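Mab-21 domain-containing protein (Tribolium castaneum, PDB 7LT2) senses double-stranded RNA and, as a nucleotidyltransferase, joins ATP and GTP into the cyclic dinucleotide 2',3'-cGAMP in innate immunity. Local coordinates at residues 205-214 and 322-330; 89-97 and 233-242. One frame throughout, in Å; residues are numbered along the deposited sequence.

Contact 1: 205-214 and 322-330; sequences WPINGYRSNP and PYYWCRKNN
Two loops close the seam between the nucleotidyltransferase domain and the helical HhH/H2TH-like domain of this Mab-21 family enzyme, with Arg211 of 205-214 reaching across to Tyr324 and Trp325 of 322-330. The backbone N of Arg211 donates to Trp325 O at 2.9 Å. Its side chain leaves with CG anti to the backbone N (chi1 -177°) and bends at the CG-CD bond (chi3 -56°), which brings the guanidinium side-on to the carbonyl of Tyr324. There NE, at 2.7 Å, and NH2 both donate to Tyr324 O, which lies in the guanidinium plane. The same group lies flat on the phenol ring of Tyr324, the planes 6° apart and Arg211 CZ 3.7 Å from the ring centroid, a stacked cation-pi pair; the two bonds to Tyr324 O fix the turn of the guanidinium. The Trp325 indole lies next to it: Pro214 CD meets its rim at CH2 (3.8 Å), while Trp205 turns an edge toward its face in an offset edge-to-face pair. Trp205 NE1 donates to Arg211 O, tying the loop to itself. Cys326 SG sits over one face of the Tyr210 ring, 3.9 Å from its centroid, and Pro206 CG rests near the rim of the opposite face. Helix 245-251 supplies Glu248, which accepts a hydrogen bond from Trp325 NE1, helix 278-291 packs against Tyr324 through Leu286 and Glu290, and strand 240-243 backs Tyr210 with Leu242.

Contact 2: 89-97 and 233-242; sequences ESNVPGFVW and VNPQGRYWSL
Trp97 meets Arg238 with a face and Tyr239 with an edge where strand 95-97 runs antiparallel to strand 240-242, and its side chain packs on Pro235, Arg238 and Tyr239 in and beside the turn that leads into the second strand. From CB the chain turns beside the backbone N (chi1 -68°), and CG passes near the carbonyl oxygen of Arg238. The next atom, CD1, comes closer to that oxygen, 3.1 Å from Arg238 O. NE1 then points into the face of the Tyr239 ring, 3.2 Å above its plane and over its centre; the indole and phenol planes stand at 83°, an edge-to-face pair. On the benzo side, CZ2 touches Pro235 CD at 3.6 Å and also runs beside the phenol oxygen of Tyr239, while CD2 and CE3 lie under Arg238 CD. The extended arginine crosses this indole face obliquely: its CB makes a CH-pi contact over the five-membered ring, and NH1 ends 3.2 Å from Trp97 CZ3, with the guanidinium turned nearly perpendicular to the indole.

Tyr239 is held at its far end too. Its OH donates to Asn91 OD1 at 2.7 Å, on a lone pair in the carbonyl plane, and the amide lies nearly coplanar with the phenol. Ser90 and Val92 meet the CE2 side of the ring, and Val233 covers the face opposite Trp97. Next to these rings the strands pair through Val96 N to Trp240 O (2.9 Å) and Trp240 N to Val96 O (3.0 Å). Val96 CG1 packs on Leu242 CD1. The pairing continues the mixed sheet: strand 95-100 also pairs with strand 85-89, and strand 240-243 with 222-225, whose Ile224 touches Val96, Trp240 and Leu242, while helix 131-147 packs on Trp240.

How the contacts relate
Contacts 1 and 2 lie on the same side of the chain's centre, their centres about 14 Å apart, and they meet directly. Asn329 ND2 stands 3.0 Å from Pro93 O and Asn208 N 3.0 Å from Glu89 OE2, both probable hydrogen bonds, while Tyr210 CE2 packs on Leu242 CD1 at 3.3 Å. Segment 89-97 thus touches both loops of contact 1. Strand 240-242 of contact 2 carries Ser241 and Leu242, which by similarity begin the GTP-binding run; contact 1 approaches the nucleotide site through Glu248, a probable ATP ligand. Tyr324 of contact 1 packs against Glu290, a manganese ligand, and its side chain is about 8 Å from the ion.

Contact 1: 205-214 and 322-330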
loop_
_atom_site.group_PDB
_atom_site.type_symbol
_atom_site.label_atom_id
_atom_site.label_comp_id
_atom_site.label_asym_id
_atom_site.label_seq_id
_atom_site.Cartn_x
_atom_site.Cartn_y
_atom_site.Cartn_z
ATOM N N TRP A 205 0.607 19.480 7.047
ATOM C CA TRP A 205 0.767 18.268 7.842
ATOM C C TRP A 205 0.009 18.401 9.163
ATOM O O TRP A 205 0.165 19.413 9.859
ATOM C CB TRP A 205 2.254 18.015 8.095
ATOM C CG TRP A 205 2.589 16.679 8.710
ATOM C CD1 TRP A 205 2.416 16.308 10.012
ATOM C CD2 TRP A 205 3.192 15.556 8.050
ATOM N NE1 TRP A 205 2.854 15.017 10.199
ATOM C CE2 TRP A 205 3.335 14.534 9.010
ATOM C CE3 TRP A 205 3.616 15.315 6.740
ATOM C CZ2 TRP A 205 3.886 13.289 8.703
ATOM C CZ3 TRP A 205 4.163 14.074 6.435
ATOM C CH2 TRP A 205 4.298 13.082 7.414
ATOM N N PRO A 206 -0.810 17.418 9.540
ATOM C CA PRO A 206 -1.632 17.562 10.753
ATOM C C PRO A 206 -0.783 17.542 12.017
ATOM O O PRO A 206 0.193 16.794 12.117
ATOM C CB PRO A 206 -2.571 16.348 10.690
ATOM C CG PRO A 206 -1.822 15.340 9.871
ATOM C CD PRO A 206 -1.059 16.143 8.846
ATOM N N ILE A 207 -1.167 18.371 12.993
ATOM C CA ILE A 207 -0.387 18.471 14.227
ATOM C C ILE A 207 -1.172 17.983 15.442
ATOM O O ILE A 207 -0.580 17.500 16.414
ATOM C CB ILE A 207 0.119 19.910 14.458
ATOM C CG1 ILE A 207 -1.042 20.880 14.661
ATOM C CG2 ILE A 207 1.007 20.369 13.306
ATOM C CD1 ILE A 207 -0.600 22.281 15.034
ATOM N N ASN A 208 -2.498 18.097 15.410
ATOM C CA ASN A 208 -3.306 17.824 16.602
ATOM C C ASN A 208 -3.422 16.317 16.803
ATOM O O ASN A 208 -4.310 15.661 16.260
ATOM C CB ASN A 208 -4.682 18.469 16.485
ATOM C CG ASN A 208 -5.467 18.399 17.779
ATOM O OD1 ASN A 208 -4.936 18.009 18.820
ATOM N ND2 ASN A 208 -6.736 18.788 17.724
ATOM N N GLY A 209 -2.521 15.767 17.620
ATOM C CA GLY A 209 -2.511 14.349 17.912
ATOM C C GLY A 209 -1.770 13.492 16.912
ATOM O O GLY A 209 -1.861 12.261 16.986
ATOM N N TYR A 210 -1.032 14.095 15.985
ATOM C CA TYR A 210 -0.345 13.363 14.933
ATOM C C TYR A 210 1.166 13.483 15.086
ATOM O O TYR A 210 1.685 14.503 15.547
ATOM C CB TYR A 210 -0.765 13.867 13.547
ATOM C CG TYR A 210 -2.137 13.383 13.131
ATOM C CD1 TYR A 210 -3.282 14.072 13.510
ATOM C CD2 TYR A 210 -2.287 12.232 12.370
ATOM C CE1 TYR A 210 -4.537 13.628 13.139
ATOM C CE2 TYR A 210 -3.537 11.780 11.997
ATOM C CZ TYR A 210 -4.660 12.483 12.380
ATOM O OH TYR A 210 -5.909 12.036 12.007
ATOM N N ARG A 211 1.860 12.423 14.690
ATOM C CA ARG A 211 3.315 12.425 14.708
ATOM C C ARG A 211 3.848 13.317 13.594
ATOM O O ARG A 211 3.291 13.359 12.496
ATOM C CB ARG A 211 3.837 10.997 14.548
ATOM C CG ARG A 211 5.351 10.858 14.633
ATOM C CD ARG A 211 5.792 9.437 14.287
ATOM N NE ARG A 211 5.136 8.442 15.127
ATOM C CZ ARG A 211 5.628 7.992 16.275
ATOM N NH1 ARG A 211 6.790 8.419 16.743
ATOM N NH2 ARG A 211 4.935 7.097 16.972
ATOM N N SER A 212 4.930 14.036 13.881
ATOM C CA SER A 212 5.508 14.934 12.892
ATOM C C SER A 212 6.245 14.147 11.807
ATOM O O SER A 212 6.625 12.989 11.987
ATOM C CB SER A 212 6.460 15.927 13.560
ATOM O OG SER A 212 7.581 15.262 14.109
ATOM N N ASN A 213 6.436 14.803 10.669
ATOM C CA ASN A 213 7.136 14.208 9.533
ATOM C C ASN A 213 8.604 13.979 9.875
ATOM O O ASN A 213 9.300 14.937 10.241
ATOM C CB ASN A 213 6.996 15.132 8.321
ATOM C CG ASN A 213 7.577 14.542 7.047
ATOM O OD1 ASN A 213 8.111 13.434 7.040
ATOM N ND2 ASN A 213 7.469 15.289 5.953
ATOM N N PRO A 214 9.118 12.748 9.779
ATOM C CA PRO A 214 10.550 12.540 10.035
ATOM C C PRO A 214 11.448 13.064 8.929
ATOM O O PRO A 214 12.652 13.222 9.166
ATOM C CB PRO A 214 10.665 11.015 10.177
ATOM C CG PRO A 214 9.546 10.483 9.371
ATOM C CD PRO A 214 8.415 11.475 9.541
ATOM N N PRO A 322 -0.857 0.757 18.510
ATOM C CA PRO A 322 -1.214 2.132 18.144
ATOM C C PRO A 322 -0.826 2.426 16.705
ATOM O O PRO A 322 0.266 2.072 16.253
ATOM C CB PRO A 322 -0.410 2.986 19.133
ATOM C CG PRO A 322 -0.106 2.071 20.275
ATOM C CD PRO A 322 0.055 0.707 19.665
ATOM N N TYR A 323 -1.754 3.040 15.975
ATOM C CA TYR A 323 -1.428 3.648 14.695
ATOM C C TYR A 323 -0.193 4.522 14.873
ATOM O O TYR A 323 -0.129 5.345 15.790
ATOM C CB TYR A 323 -2.634 4.458 14.206
ATOM C CG TYR A 323 -2.510 5.126 12.854
ATOM C CD1 TYR A 323 -1.906 4.488 11.776
ATOM C CD2 TYR A 323 -3.041 6.394 12.649
ATOM C CE1 TYR A 323 -1.815 5.110 10.541
ATOM C CE2 TYR A 323 -2.954 7.020 11.423
ATOM C CZ TYR A 323 -2.344 6.377 10.374
ATOM O OH TYR A 323 -2.267 7.017 9.152
ATOM N N TYR A 324 0.816 4.299 14.030
ATOM C CA TYR A 324 2.109 4.939 14.253
ATOM C C TYR A 324 2.016 6.457 14.162
ATOM O O TYR A 324 2.761 7.168 14.848
ATOM C CB TYR A 324 3.129 4.407 13.246
ATOM C CG TYR A 324 4.500 5.029 13.363
ATOM C CD1 TYR A 324 5.345 4.703 14.418
ATOM C CD2 TYR A 324 4.952 5.940 12.415
ATOM C CE1 TYR A 324 6.605 5.270 14.526
ATOM C CE2 TYR A 324 6.209 6.503 12.514
ATOM C CZ TYR A 324 7.027 6.170 13.575
ATOM O OH TYR A 324 8.277 6.736 13.679
ATOM N N TRP A 325 1.105 6.967 13.338
ATOM C CA TRP A 325 1.001 8.396 13.083
ATOM C C TRP A 325 -0.040 9.093 13.946
ATOM O O TRP A 325 -0.020 10.324 14.038
ATOM C CB TRP A 325 0.689 8.631 11.601
ATOM C CG TRP A 325 1.722 8.013 10.720
ATOM C CD1 TRP A 325 1.636 6.821 10.065
ATOM C CD2 TRP A 325 3.021 8.542 10.426
ATOM N NE1 TRP A 325 2.798 6.579 9.368
ATOM C CE2 TRP A 325 3.664 7.623 9.573
ATOM C CE3 TRP A 325 3.695 9.712 10.791
ATOM C CZ2 TRP A 325 4.955 7.834 9.080
ATOM C CZ3 TRP A 325 4.972 9.922 10.302
ATOM C CH2 TRP A 325 5.592 8.984 9.458
ATOM N N CYS A 326 -0.943 8.345 14.578
ATOM C CA CYS A 326 -1.978 8.936 15.429
ATOM C C CYS A 326 -2.306 7.893 16.498
ATOM O O CYS A 326 -3.119 6.994 16.275
ATOM C CB CYS A 326 -3.201 9.326 14.614
ATOM S SG CYS A 326 -4.436 10.302 15.495
ATOM N N ARG A 327 -1.658 8.026 17.658
ATOM C CA ARG A 327 -1.632 6.940 18.635
ATOM C C ARG A 327 -3.004 6.622 19.218
ATOM O O ARG A 327 -3.209 5.505 19.705
ATOM C CB ARG A 327 -0.659 7.275 19.763
ATOM C CG ARG A 327 -0.874 8.646 20.368
ATOM C CD ARG A 327 -0.005 8.846 21.596
ATOM N NE ARG A 327 -0.332 7.888 22.645
ATOM C CZ ARG A 327 -1.396 7.976 23.432
ATOM N NH1 ARG A 327 -2.269 8.962 23.306
ATOM N NH2 ARG A 327 -1.590 7.051 24.367
ATOM N N LYS A 328 -3.945 7.567 19.181
ATOM C CA LYS A 328 -5.274 7.310 19.723
ATOM C C LYS A 328 -6.071 6.304 18.901
ATOM O O LYS A 328 -7.164 5.912 19.324
ATOM C CB LYS A 328 -6.053 8.621 19.841
ATOM C CG LYS A 328 -5.665 9.443 21.054
ATOM C CD LYS A 328 -6.599 10.625 21.243
ATOM C CE LYS A 328 -6.622 11.082 22.695
ATOM N NZ LYS A 328 -5.263 11.404 23.211
ATOM N N ASN A 329 -5.556 5.876 17.755
ATOM C CA ASN A 329 -6.175 4.837 16.941
ATOM C C ASN A 329 -5.475 3.521 17.268
ATOM O O ASN A 329 -4.306 3.338 16.920
ATOM C CB ASN A 329 -6.052 5.185 15.457
ATOM C CG ASN A 329 -6.826 4.239 14.557
ATOM O OD1 ASN A 329 -6.875 3.031 14.790
ATOM N ND2 ASN A 329 -7.445 4.792 13.519
ATOM N N ASN A 330 -6.177 2.614 17.949
ATOM C CA ASN A 330 -5.663 1.268 18.207
ATOM C C ASN A 330 -6.047 0.382 17.026
ATOM O O ASN A 330 -7.224 0.060 16.837
ATOM C CB ASN A 330 -6.210 0.720 19.524
ATOM C CG ASN A 330 -5.740 -0.702 19.825
ATOM O OD1 ASN A 330 -4.921 -1.280 19.104
ATOM N ND2 ASN A 330 -6.256 -1.265 20.909
HETATM O O HOH W 1 -3.399 10.816 18.951
HETATM O O HOH W 2 1.784 5.818 17.738
#

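Contact 2: 89-97 and 233-242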
loop_
_atom_site.group_PDB
_atom_site.type_symbol
_atom_site.label_atom_id
_atom_site.label_comp_id
_atom_site.label_asym_id
_atom_site.label_seq_id
_atom_site.Cartn_x
_atom_site.Cartn_y
_atom_site.Cartn_z
ATOM N N GLU A 89 -8.099 17.921 11.424
ATOM C CA GLU A 89 -8.185 16.624 12.076
ATOM C C GLU A 89 -9.623 16.355 12.504
ATOM O O GLU A 89 -10.248 17.191 13.160
ATOM C CB GLU A 89 -7.251 16.590 13.287
ATOM C CG GLU A 89 -5.781 16.905 12.977
ATOM C CD GLU A 89 -5.457 18.394 13.003
ATOM O OE1 GLU A 89 -6.397 19.220 12.965
ATOM O OE2 GLU A 89 -4.256 18.737 13.066
ATOM N N SER A 90 -10.148 15.189 12.130
ATOM C CA SER A 90 -11.546 14.872 12.388
ATOM C C SER A 90 -11.718 14.262 13.780
ATOM O O SER A 90 -10.751 13.992 14.499
ATOM C CB SER A 90 -12.094 13.926 11.319
ATOM O OG SER A 90 -11.831 12.570 11.649
ATOM N N ASN A 91 -12.976 14.028 14.162
ATOM C CA ASN A 91 -13.300 13.422 15.447
ATOM C C ASN A 91 -13.112 11.907 15.460
ATOM O O ASN A 91 -13.473 11.263 16.453
ATOM C CB ASN A 91 -14.737 13.776 15.851
ATOM C CG ASN A 91 -15.736 13.560 14.727
ATOM O OD1 ASN A 91 -15.444 12.888 13.736
ATOM N ND2 ASN A 91 -16.927 14.135 14.877
ATOM N N VAL A 92 -12.568 11.327 14.397
ATOM C CA VAL A 92 -12.189 9.922 14.360
ATOM C C VAL A 92 -10.678 9.864 14.150
ATOM O O VAL A 92 -10.188 10.290 13.101
ATOM C CB VAL A 92 -12.919 9.147 13.251
ATOM C CG1 VAL A 92 -12.492 7.683 13.264
ATOM C CG2 VAL A 92 -14.430 9.274 13.416
ATOM N N PRO A 93 -9.905 9.360 15.113
ATOM C CA PRO A 93 -8.440 9.405 14.987
ATOM C C PRO A 93 -7.959 8.720 13.716
ATOM O O PRO A 93 -8.387 7.614 13.382
ATOM C CB PRO A 93 -7.955 8.672 16.244
ATOM C CG PRO A 93 -9.068 8.843 17.227
ATOM C CD PRO A 93 -10.336 8.826 16.417
ATOM N N GLY A 94 -7.061 9.400 13.000
ATOM C CA GLY A 94 -6.523 8.911 11.750
ATOM C C GLY A 94 -7.203 9.453 10.510
ATOM O O GLY A 94 -6.680 9.262 9.403
ATOM N N PHE A 95 -8.336 10.135 10.662
ATOM C CA PHE A 95 -9.102 10.645 9.535
ATOM C C PHE A 95 -9.206 12.160 9.612
ATOM O O PHE A 95 -9.177 12.748 10.696
ATOM C CB PHE A 95 -10.502 10.017 9.496
ATOM C CG PHE A 95 -10.479 8.535 9.274
ATOM C CD1 PHE A 95 -10.304 7.667 10.338
ATOM C CD2 PHE A 95 -10.611 8.011 7.999
ATOM C CE1 PHE A 95 -10.268 6.300 10.138
ATOM C CE2 PHE A 95 -10.580 6.644 7.793
ATOM C CZ PHE A 95 -10.406 5.789 8.864
ATOM N N VAL A 96 -9.328 12.788 8.444
ATOM C CA VAL A 96 -9.330 14.239 8.341
ATOM C C VAL A 96 -10.479 14.687 7.448
ATOM O O VAL A 96 -11.033 13.915 6.662
ATOM C CB VAL A 96 -7.992 14.782 7.794
ATOM C CG1 VAL A 96 -6.828 14.368 8.698
ATOM C CG2 VAL A 96 -7.768 14.297 6.367
ATOM N N TRP A 97 -10.835 15.960 7.592
ATOM C CA TRP A 97 -11.725 16.651 6.675
ATOM C C TRP A 97 -10.920 17.666 5.873
ATOM O O TRP A 97 -9.888 18.165 6.332
ATOM C CB TRP A 97 -12.860 17.364 7.420
ATOM C CG TRP A 97 -13.836 16.442 8.081
ATOM C CD1 TRP A 97 -13.841 15.080 8.037
ATOM C CD2 TRP A 97 -14.960 16.822 8.887
ATOM N NE1 TRP A 97 -14.899 14.588 8.764
ATOM C CE2 TRP A 97 -15.599 15.637 9.297
ATOM C CE3 TRP A 97 -15.485 18.051 9.302
ATOM C CZ2 TRP A 97 -16.739 15.641 10.103
ATOM C CZ3 TRP A 97 -16.618 18.054 10.102
ATOM C CH2 TRP A 97 -17.230 16.857 10.493
ATOM N N VAL A 233 -20.230 6.618 10.059
ATOM C CA VAL A 233 -19.917 7.935 10.600
ATOM C C VAL A 233 -20.744 8.971 9.848
ATOM O O VAL A 233 -21.229 8.732 8.740
ATOM C CB VAL A 233 -18.409 8.284 10.514
ATOM C CG1 VAL A 233 -18.030 9.271 11.609
ATOM C CG2 VAL A 233 -17.544 7.032 10.608
ATOM N N ASN A 234 -20.908 10.136 10.473
ATOM C CA ASN A 234 -21.671 11.238 9.908
ATOM C C ASN A 234 -20.890 12.525 10.139
ATOM O O ASN A 234 -20.342 12.722 11.234
ATOM C CB ASN A 234 -23.064 11.345 10.545
ATOM C CG ASN A 234 -23.909 12.442 9.927
ATOM O OD1 ASN A 234 -23.848 13.600 10.344
ATOM N ND2 ASN A 234 -24.702 12.083 8.922
ATOM N N PRO A 235 -20.821 13.424 9.141
ATOM C CA PRO A 235 -21.455 13.343 7.819
ATOM C C PRO A 235 -20.787 12.375 6.846
ATOM O O PRO A 235 -19.561 12.243 6.803
ATOM C CB PRO A 235 -21.346 14.778 7.296
ATOM C CG PRO A 235 -20.158 15.325 7.971
ATOM C CD PRO A 235 -20.141 14.715 9.339
ATOM N N GLN A 236 -21.629 11.710 6.061
ATOM C CA GLN A 236 -21.165 10.730 5.090
ATOM C C GLN A 236 -20.339 11.409 4.004
ATOM O O GLN A 236 -20.733 12.449 3.468
ATOM C CB GLN A 236 -22.369 10.009 4.483
ATOM C CG GLN A 236 -22.048 8.849 3.560
ATOM C CD GLN A 236 -23.291 8.062 3.184
ATOM O OE1 GLN A 236 -23.947 7.469 4.042
ATOM N NE2 GLN A 236 -23.629 8.064 1.899
ATOM N N GLY A 237 -19.180 10.827 3.694
ATOM C CA GLY A 237 -18.353 11.289 2.600
ATOM C C GLY A 237 -17.274 12.289 2.961
ATOM O O GLY A 237 -16.382 12.533 2.137
ATOM N N ARG A 238 -17.314 12.871 4.161
ATOM C CA ARG A 238 -16.331 13.883 4.534
ATOM C C ARG A 238 -15.027 13.306 5.065
ATOM O O ARG A 238 -14.031 14.035 5.128
ATOM C CB ARG A 238 -16.897 14.817 5.601
ATOM C CG ARG A 238 -17.669 15.984 5.059
ATOM C CD ARG A 238 -17.787 17.050 6.122
ATOM N NE ARG A 238 -18.879 17.969 5.841
ATOM C CZ ARG A 238 -19.324 18.878 6.694
ATOM N NH1 ARG A 238 -18.795 19.010 7.899
ATOM N NH2 ARG A 238 -20.322 19.676 6.328
ATOM N N TYR A 239 -15.009 12.039 5.472
ATOM C CA TYR A 239 -13.871 11.474 6.189
ATOM C C TYR A 239 -12.875 10.867 5.209
ATOM O O TYR A 239 -13.200 9.915 4.490
ATOM C CB TYR A 239 -14.337 10.425 7.200
ATOM C CG TYR A 239 -15.066 11.006 8.386
ATOM C CD1 TYR A 239 -16.409 11.339 8.300
ATOM C CD2 TYR A 239 -14.412 11.224 9.596
ATOM C CE1 TYR A 239 -17.089 11.870 9.381
ATOM C CE2 TYR A 239 -15.086 11.756 10.689
ATOM C CZ TYR A 239 -16.426 12.080 10.570
ATOM O OH TYR A 239 -17.115 12.609 11.643
ATOM N N TRP A 240 -11.662 11.411 5.198
ATOM C CA TRP A 240 -10.566 10.927 4.373
ATOM C C TRP A 240 -9.499 10.292 5.252
ATOM O O TRP A 240 -9.259 10.750 6.374
ATOM C CB TRP A 240 -9.947 12.070 3.567
ATOM C CG TRP A 240 -10.846 12.595 2.506
ATOM C CD1 TRP A 240 -11.961 13.360 2.682
ATOM C CD2 TRP A 240 -10.715 12.393 1.095
ATOM N NE1 TRP A 240 -12.536 13.647 1.469
ATOM C CE2 TRP A 240 -11.790 13.069 0.477
ATOM C CE3 TRP A 240 -9.799 11.707 0.294
ATOM C CZ2 TRP A 240 -11.972 13.076 -0.905
ATOM C CZ3 TRP A 240 -9.976 11.721 -1.081
ATOM C CH2 TRP A 240 -11.057 12.399 -1.664
ATOM N N SER A 241 -8.863 9.240 4.743
ATOM C CA SER A 241 -7.715 8.634 5.402
ATOM C C SER A 241 -6.440 9.364 5.000
ATOM O O SER A 241 -6.344 9.919 3.906
ATOM C CB SER A 241 -7.578 7.156 5.034
ATOM O OG SER A 241 -8.708 6.407 5.434
ATOM N N LEU A 242 -5.452 9.339 5.888
ATOM C CA LEU A 242 -4.133 9.880 5.597
ATOM C C LEU A 242 -3.217 8.767 5.117
ATOM O O LEU A 242 -3.259 7.646 5.635
ATOM C CB LEU A 242 -3.526 10.547 6.829
ATOM C CG LEU A 242 -4.160 11.872 7.235
ATOM C CD1 LEU A 242 -3.871 12.152 8.685
ATOM C CD2 LEU A 242 -3.640 13.007 6.363
HETATM O O HOH W 3 -19.288 14.584 13.269
HETATM O O HOH W 4 -5.080 7.528 8.254
#